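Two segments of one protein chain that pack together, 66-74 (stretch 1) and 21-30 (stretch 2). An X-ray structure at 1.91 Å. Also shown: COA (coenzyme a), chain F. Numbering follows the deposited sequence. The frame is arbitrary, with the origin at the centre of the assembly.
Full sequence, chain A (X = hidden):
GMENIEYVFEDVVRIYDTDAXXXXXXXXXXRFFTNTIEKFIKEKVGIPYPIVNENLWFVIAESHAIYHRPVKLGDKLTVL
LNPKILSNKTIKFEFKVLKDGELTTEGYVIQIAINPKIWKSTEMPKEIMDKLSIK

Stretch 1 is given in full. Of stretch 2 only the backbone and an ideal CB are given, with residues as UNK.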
# COMPACT_ATOMS: atom_id res chain seq x y z
N ILE A 66 -14.68 6.34 12.29
CA ILE A 66 -15.48 7.48 11.86
C ILE A 66 -14.48 8.61 11.52
O ILE A 66 -13.61 8.94 12.31
CB ILE A 66 -16.44 7.95 12.97
CG1 ILE A 66 -17.51 6.88 13.24
CG2 ILE A 66 -17.15 9.26 12.61
CD1 ILE A 66 -18.22 7.03 14.62
N TYR A 67 -14.64 9.20 10.33
CA TYR A 67 -13.73 10.19 9.81
C TYR A 67 -14.44 11.52 9.81
O TYR A 67 -15.20 11.82 8.89
CB TYR A 67 -13.31 9.80 8.40
CG TYR A 67 -12.83 8.37 8.29
CD1 TYR A 67 -13.71 7.34 8.05
CD2 TYR A 67 -11.48 8.05 8.42
CE1 TYR A 67 -13.29 6.02 7.95
CE2 TYR A 67 -11.03 6.71 8.33
CZ TYR A 67 -11.94 5.71 8.08
OH TYR A 67 -11.52 4.38 7.98
N HIS A 68 -14.21 12.32 10.85
CA HIS A 68 -14.92 13.58 11.02
C HIS A 68 -14.32 14.63 10.12
O HIS A 68 -15.02 15.53 9.63
CB HIS A 68 -14.79 14.09 12.46
CG HIS A 68 -15.48 13.24 13.47
ND1 HIS A 68 -16.85 13.26 13.64
CD2 HIS A 68 -14.99 12.41 14.42
CE1 HIS A 68 -17.18 12.45 14.63
NE2 HIS A 68 -16.07 11.92 15.12
N ARG A 69 -13.01 14.58 9.99
CA ARG A 69 -12.32 15.61 9.24
C ARG A 69 -11.22 14.96 8.47
O ARG A 69 -10.65 13.95 8.93
CB ARG A 69 -11.73 16.64 10.18
CG ARG A 69 -12.74 17.54 10.86
CD ARG A 69 -12.03 18.42 11.89
NE ARG A 69 -12.86 18.65 13.07
CZ ARG A 69 -13.19 19.84 13.58
NH1 ARG A 69 -12.76 20.98 13.05
NH2 ARG A 69 -13.97 19.89 14.66
N PRO A 70 -10.89 15.54 7.32
CA PRO A 70 -9.82 15.01 6.51
C PRO A 70 -8.47 15.41 7.08
O PRO A 70 -8.36 16.42 7.76
CB PRO A 70 -10.04 15.70 5.17
CG PRO A 70 -10.54 17.08 5.58
CD PRO A 70 -11.43 16.80 6.75
N VAL A 71 -7.45 14.61 6.78
CA VAL A 71 -6.07 15.03 7.00
C VAL A 71 -5.30 14.99 5.67
O VAL A 71 -5.56 14.15 4.79
CB VAL A 71 -5.35 14.19 8.14
CG1 VAL A 71 -6.03 14.46 9.47
CG2 VAL A 71 -5.35 12.72 7.87
N LYS A 72 -4.33 15.87 5.57
CA LYS A 72 -3.66 16.16 4.32
C LYS A 72 -2.17 15.99 4.40
O LYS A 72 -1.59 15.84 5.48
CB LYS A 72 -3.97 17.60 3.90
CG LYS A 72 -5.47 17.86 3.80
CD LYS A 72 -5.80 19.29 3.46
CE LYS A 72 -5.26 19.66 2.08
NZ LYS A 72 -6.14 20.58 1.33
N LEU A 73 -1.54 16.07 3.24
CA LEU A 73 -0.12 15.87 3.14
C LEU A 73 0.59 16.90 4.00
O LEU A 73 0.37 18.10 3.84
CB LEU A 73 0.30 15.97 1.69
CG LEU A 73 1.77 15.85 1.33
CD1 LEU A 73 2.30 14.48 1.58
CD2 LEU A 73 1.91 16.25 -0.16
N GLY A 74 1.44 16.45 4.92
CA GLY A 74 2.19 17.39 5.76
C GLY A 74 1.60 17.61 7.15
O GLY A 74 2.32 18.02 8.06
N UNK A 21 -7.56 12.21 -4.12
CA UNK A 21 -8.43 13.16 -3.43
C UNK A 21 -7.67 14.13 -2.48
O UNK A 21 -8.30 14.92 -1.79
CB UNK A 21 -9.48 12.38 -2.63
N UNK A 22 -6.33 14.09 -2.45
CA UNK A 22 -5.53 15.05 -1.66
C UNK A 22 -5.59 14.88 -0.13
O UNK A 22 -5.20 15.77 0.63
CB UNK A 22 -5.99 16.47 -2.00
N UNK A 23 -6.06 13.73 0.31
CA UNK A 23 -6.28 13.48 1.73
C UNK A 23 -5.77 12.11 2.01
O UNK A 23 -5.59 11.29 1.06
CB UNK A 23 -7.75 13.62 2.13
N UNK A 24 -5.55 11.85 3.30
CA UNK A 24 -5.16 10.51 3.74
C UNK A 24 -6.26 9.48 3.43
O UNK A 24 -7.47 9.75 3.61
CB UNK A 24 -4.85 10.52 5.24
N UNK A 25 -5.82 8.32 2.98
CA UNK A 25 -6.69 7.24 2.53
C UNK A 25 -6.87 6.17 3.62
O UNK A 25 -6.22 6.21 4.68
CB UNK A 25 -6.12 6.61 1.26
N UNK A 26 -7.75 5.22 3.35
CA UNK A 26 -8.09 4.17 4.30
C UNK A 26 -6.91 3.49 4.95
O UNK A 26 -6.98 3.21 6.16
CB UNK A 26 -8.94 3.11 3.60
N UNK A 27 -5.89 3.16 4.17
CA UNK A 27 -4.77 2.35 4.69
C UNK A 27 -3.88 3.23 5.51
O UNK A 27 -3.16 2.77 6.37
CB UNK A 27 -3.97 1.69 3.56
N UNK A 28 -3.89 4.52 5.24
CA UNK A 28 -3.04 5.41 5.99
C UNK A 28 -3.37 5.33 7.47
O UNK A 28 -2.48 5.32 8.35
CB UNK A 28 -3.18 6.85 5.48
N UNK A 29 -4.67 5.23 7.76
CA UNK A 29 -5.14 5.26 9.15
C UNK A 29 -4.67 4.02 9.89
O UNK A 29 -4.37 4.08 11.09
CB UNK A 29 -6.67 5.36 9.21
N UNK A 30 -4.56 2.92 9.16
CA UNK A 30 -3.95 1.68 9.64
C UNK A 30 -2.48 1.89 9.91
O UNK A 30 -1.93 1.33 10.84
CB UNK A 30 -4.14 0.55 8.63
N1A COA F . -23.34 7.64 9.08
C2A COA F . -24.58 8.02 8.59
N3A COA F . -24.78 9.31 8.12
C4A COA F . -23.77 10.20 8.16
C5A COA F . -22.53 9.85 8.66
C6A COA F . -22.31 8.56 9.12
N6A COA F . -21.10 8.23 9.57
N7A COA F . -21.72 10.93 8.59
C8A COA F . -22.42 11.95 8.05
N9A COA F . -23.70 11.51 7.79
C1B COA F . -24.84 12.33 7.32
C2B COA F . -25.06 13.57 8.17
O2B COA F . -25.97 13.34 9.22
C3B COA F . -25.60 14.54 7.16
O3B COA F . -26.96 14.30 6.94
P3B COA F . -28.00 15.50 7.21
O7A COA F . -29.38 14.96 6.94
O8A COA F . -27.68 16.68 6.28
O9A COA F . -27.87 15.86 8.68
C4B COA F . -24.85 14.20 5.90
O4B COA F . -24.63 12.80 5.99
C5B COA F . -23.52 14.94 5.81
O5B COA F . -22.92 15.09 7.07
P1A COA F . -22.32 16.52 7.51
O1A COA F . -21.51 16.38 8.78
O2A COA F . -23.42 17.53 7.70
O3A COA F . -21.32 16.85 6.29
P2A COA F . -20.36 18.15 6.20
O4A COA F . -20.16 18.76 7.56
O5A COA F . -20.92 19.12 5.16
O6A COA F . -18.95 17.60 5.68
CBP COA F . -17.12 16.18 5.67
CCP COA F . -18.63 16.24 5.80
CDP COA F . -16.48 17.31 6.49
CEP COA F . -16.79 16.34 4.19
CAP COA F . -16.66 14.86 6.28
OAP COA F . -16.87 14.89 7.67
C9P COA F . -15.20 14.58 6.05
O9P COA F . -14.38 15.45 5.33
N8P COA F . -14.77 13.46 6.55
C7P COA F . -13.40 13.07 6.38
C6P COA F . -13.28 12.28 5.10
C5P COA F . -12.00 11.50 5.16
O5P COA F . -10.92 12.07 5.35
N4P COA F . -12.18 10.20 5.05
C3P COA F . -11.56 9.44 4.02
C2P COA F . -10.30 8.80 4.55
S1P COA F . -10.40 7.01 4.72

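Position 21 lies beyond the reach of stretch 1, so this contact sets no rule for it; the deposited residue is Gln21.

At position 22 phi is 71° and psi 16°, a left-handed conformation that favours glycine, with asparagine or aspartate as the usual alternatives. An ideal CB would stand 5.2 Å from CE of Lys72, so stretch 1 itself leaves room for a side chain. The residue is Gly22, whose carbonyl O lies 3.8 Å from CG of Lys72.

Position 23 is extended, its CB directed sideways, 3.5 Å from O of Val71 and 4.3 Å from CB of Pro70. The proline ring offers an apolar surface, and the pantetheine arm of coenzyme A runs nearby, so a branched or otherwise aliphatic residue would suit: valine, isoleucine, leucine. It is Ile23, with chi1 in p and chi2 in t. Its CG2 rests 3.8 Å from CB of Pro70, while CD1 comes to 3.7 Å from O5P of the coenzyme. Its CA also makes a CA-H...O contact of 3.2 Å with O of Val71.

Position 24 points toward stretch 1, and its ideal CB is already a tight 3.5 Å from CG2 of Val71. Little can be added in that direction, so a small residue is the natural choice: alanine, perhaps serine or glycine. Ala24 fills it. The backbone gives the anchor, since N of Ala24 donates to O of Val71 at 2.7 Å with a nearly straight angle of 163°, a bond that any residue except proline could make.

Position 25 points away from stretch 1. Because a helix follows, a capping side chain would suit: serine, threonine, aspartate, asparagine or, less commonly, histidine. His25 takes the N-cap role, its ND1 accepting a weak bond of 3.0 Å from the backbone N of position 28.

Position 26 sends its CB sideways, 5.2 Å from OH of Tyr67. A long or aromatic side chain could reach that hydroxyl, though stretch 1 alone does not demand one. Tyr26, with chi1 in t, brings CD1 to 3.8 Å from OH of Tyr67; a water also links its backbone O (2.7 Å from the water O) to that same hydroxyl OH (2.9 Å).

Positions 27 and 28 are out of reach and unconstrained here, beyond a general fit to helix for small residues; they are Ala27 and Ala28.

Position 29 points toward stretch 1, with its ideal CB 4.7 Å from CE2 of Tyr67 and Val71 farther along. A large, flat side chain suits this space: phenylalanine, tyrosine or perhaps tryptophan, with a polar tip able to reach the carbonyl of Arg69 through a water. Tyr29 presents its ring face to the edge of Tyr67, centroids 5.1 Å apart and planes at 68°. Its OH lies 3.3 Å from CG2 of Val71 and binds two waters, one of which donates to O of Arg69, the other to O5P of the coenzyme.

Position 30 is out of reach, so any helix-compatible residue would suit; it is Tyr30.

Stretch 2 21-30: QGIAHYAAYY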
# COMPACT_ATOMS: atom_id res chain seq x y z
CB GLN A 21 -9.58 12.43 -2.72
CG GLN A 21 -10.52 11.63 -3.68
CD GLN A 21 -11.73 10.98 -2.99
OE1 GLN A 21 -11.59 10.28 -2.01
NE2 GLN A 21 -12.92 11.16 -3.56
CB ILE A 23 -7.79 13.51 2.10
CG1 ILE A 23 -8.60 12.46 1.31
CG2 ILE A 23 -8.35 14.90 1.84
CD1 ILE A 23 -10.07 12.40 1.72
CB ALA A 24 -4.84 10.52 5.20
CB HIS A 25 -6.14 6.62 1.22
CG HIS A 25 -4.71 6.15 1.30
ND1 HIS A 25 -4.21 5.40 2.35
CD2 HIS A 25 -3.68 6.30 0.43
CE1 HIS A 25 -2.94 5.13 2.14
NE2 HIS A 25 -2.59 5.64 0.97
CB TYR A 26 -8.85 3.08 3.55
CG TYR A 26 -9.48 1.95 4.34
CD1 TYR A 26 -10.70 2.12 4.98
CD2 TYR A 26 -8.93 0.68 4.33
CE1 TYR A 26 -11.33 1.10 5.64
CE2 TYR A 26 -9.57 -0.39 5.00
CZ TYR A 26 -10.77 -0.16 5.65
OH TYR A 26 -11.44 -1.15 6.30
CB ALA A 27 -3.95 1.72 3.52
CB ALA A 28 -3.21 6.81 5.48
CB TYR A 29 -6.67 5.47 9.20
CG TYR A 29 -7.07 6.91 8.86
CD1 TYR A 29 -7.01 7.92 9.81
CD2 TYR A 29 -7.44 7.27 7.57
CE1 TYR A 29 -7.33 9.21 9.50
CE2 TYR A 29 -7.78 8.57 7.26
CZ TYR A 29 -7.71 9.54 8.22
OH TYR A 29 -8.03 10.86 7.93
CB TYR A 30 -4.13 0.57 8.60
CG TYR A 30 -3.48 -0.80 8.90
CD1 TYR A 30 -4.11 -1.74 9.71
CD2 TYR A 30 -2.26 -1.14 8.34
CE1 TYR A 30 -3.51 -2.97 9.97
CE2 TYR A 30 -1.66 -2.35 8.60
CZ TYR A 30 -2.29 -3.27 9.40
OH TYR A 30 -1.70 -4.53 9.63
O HOH W 1 -8.33 11.60 5.35
O HOH W 2 -8.94 3.07 7.94
O HOH W 3 -10.17 11.53 9.49
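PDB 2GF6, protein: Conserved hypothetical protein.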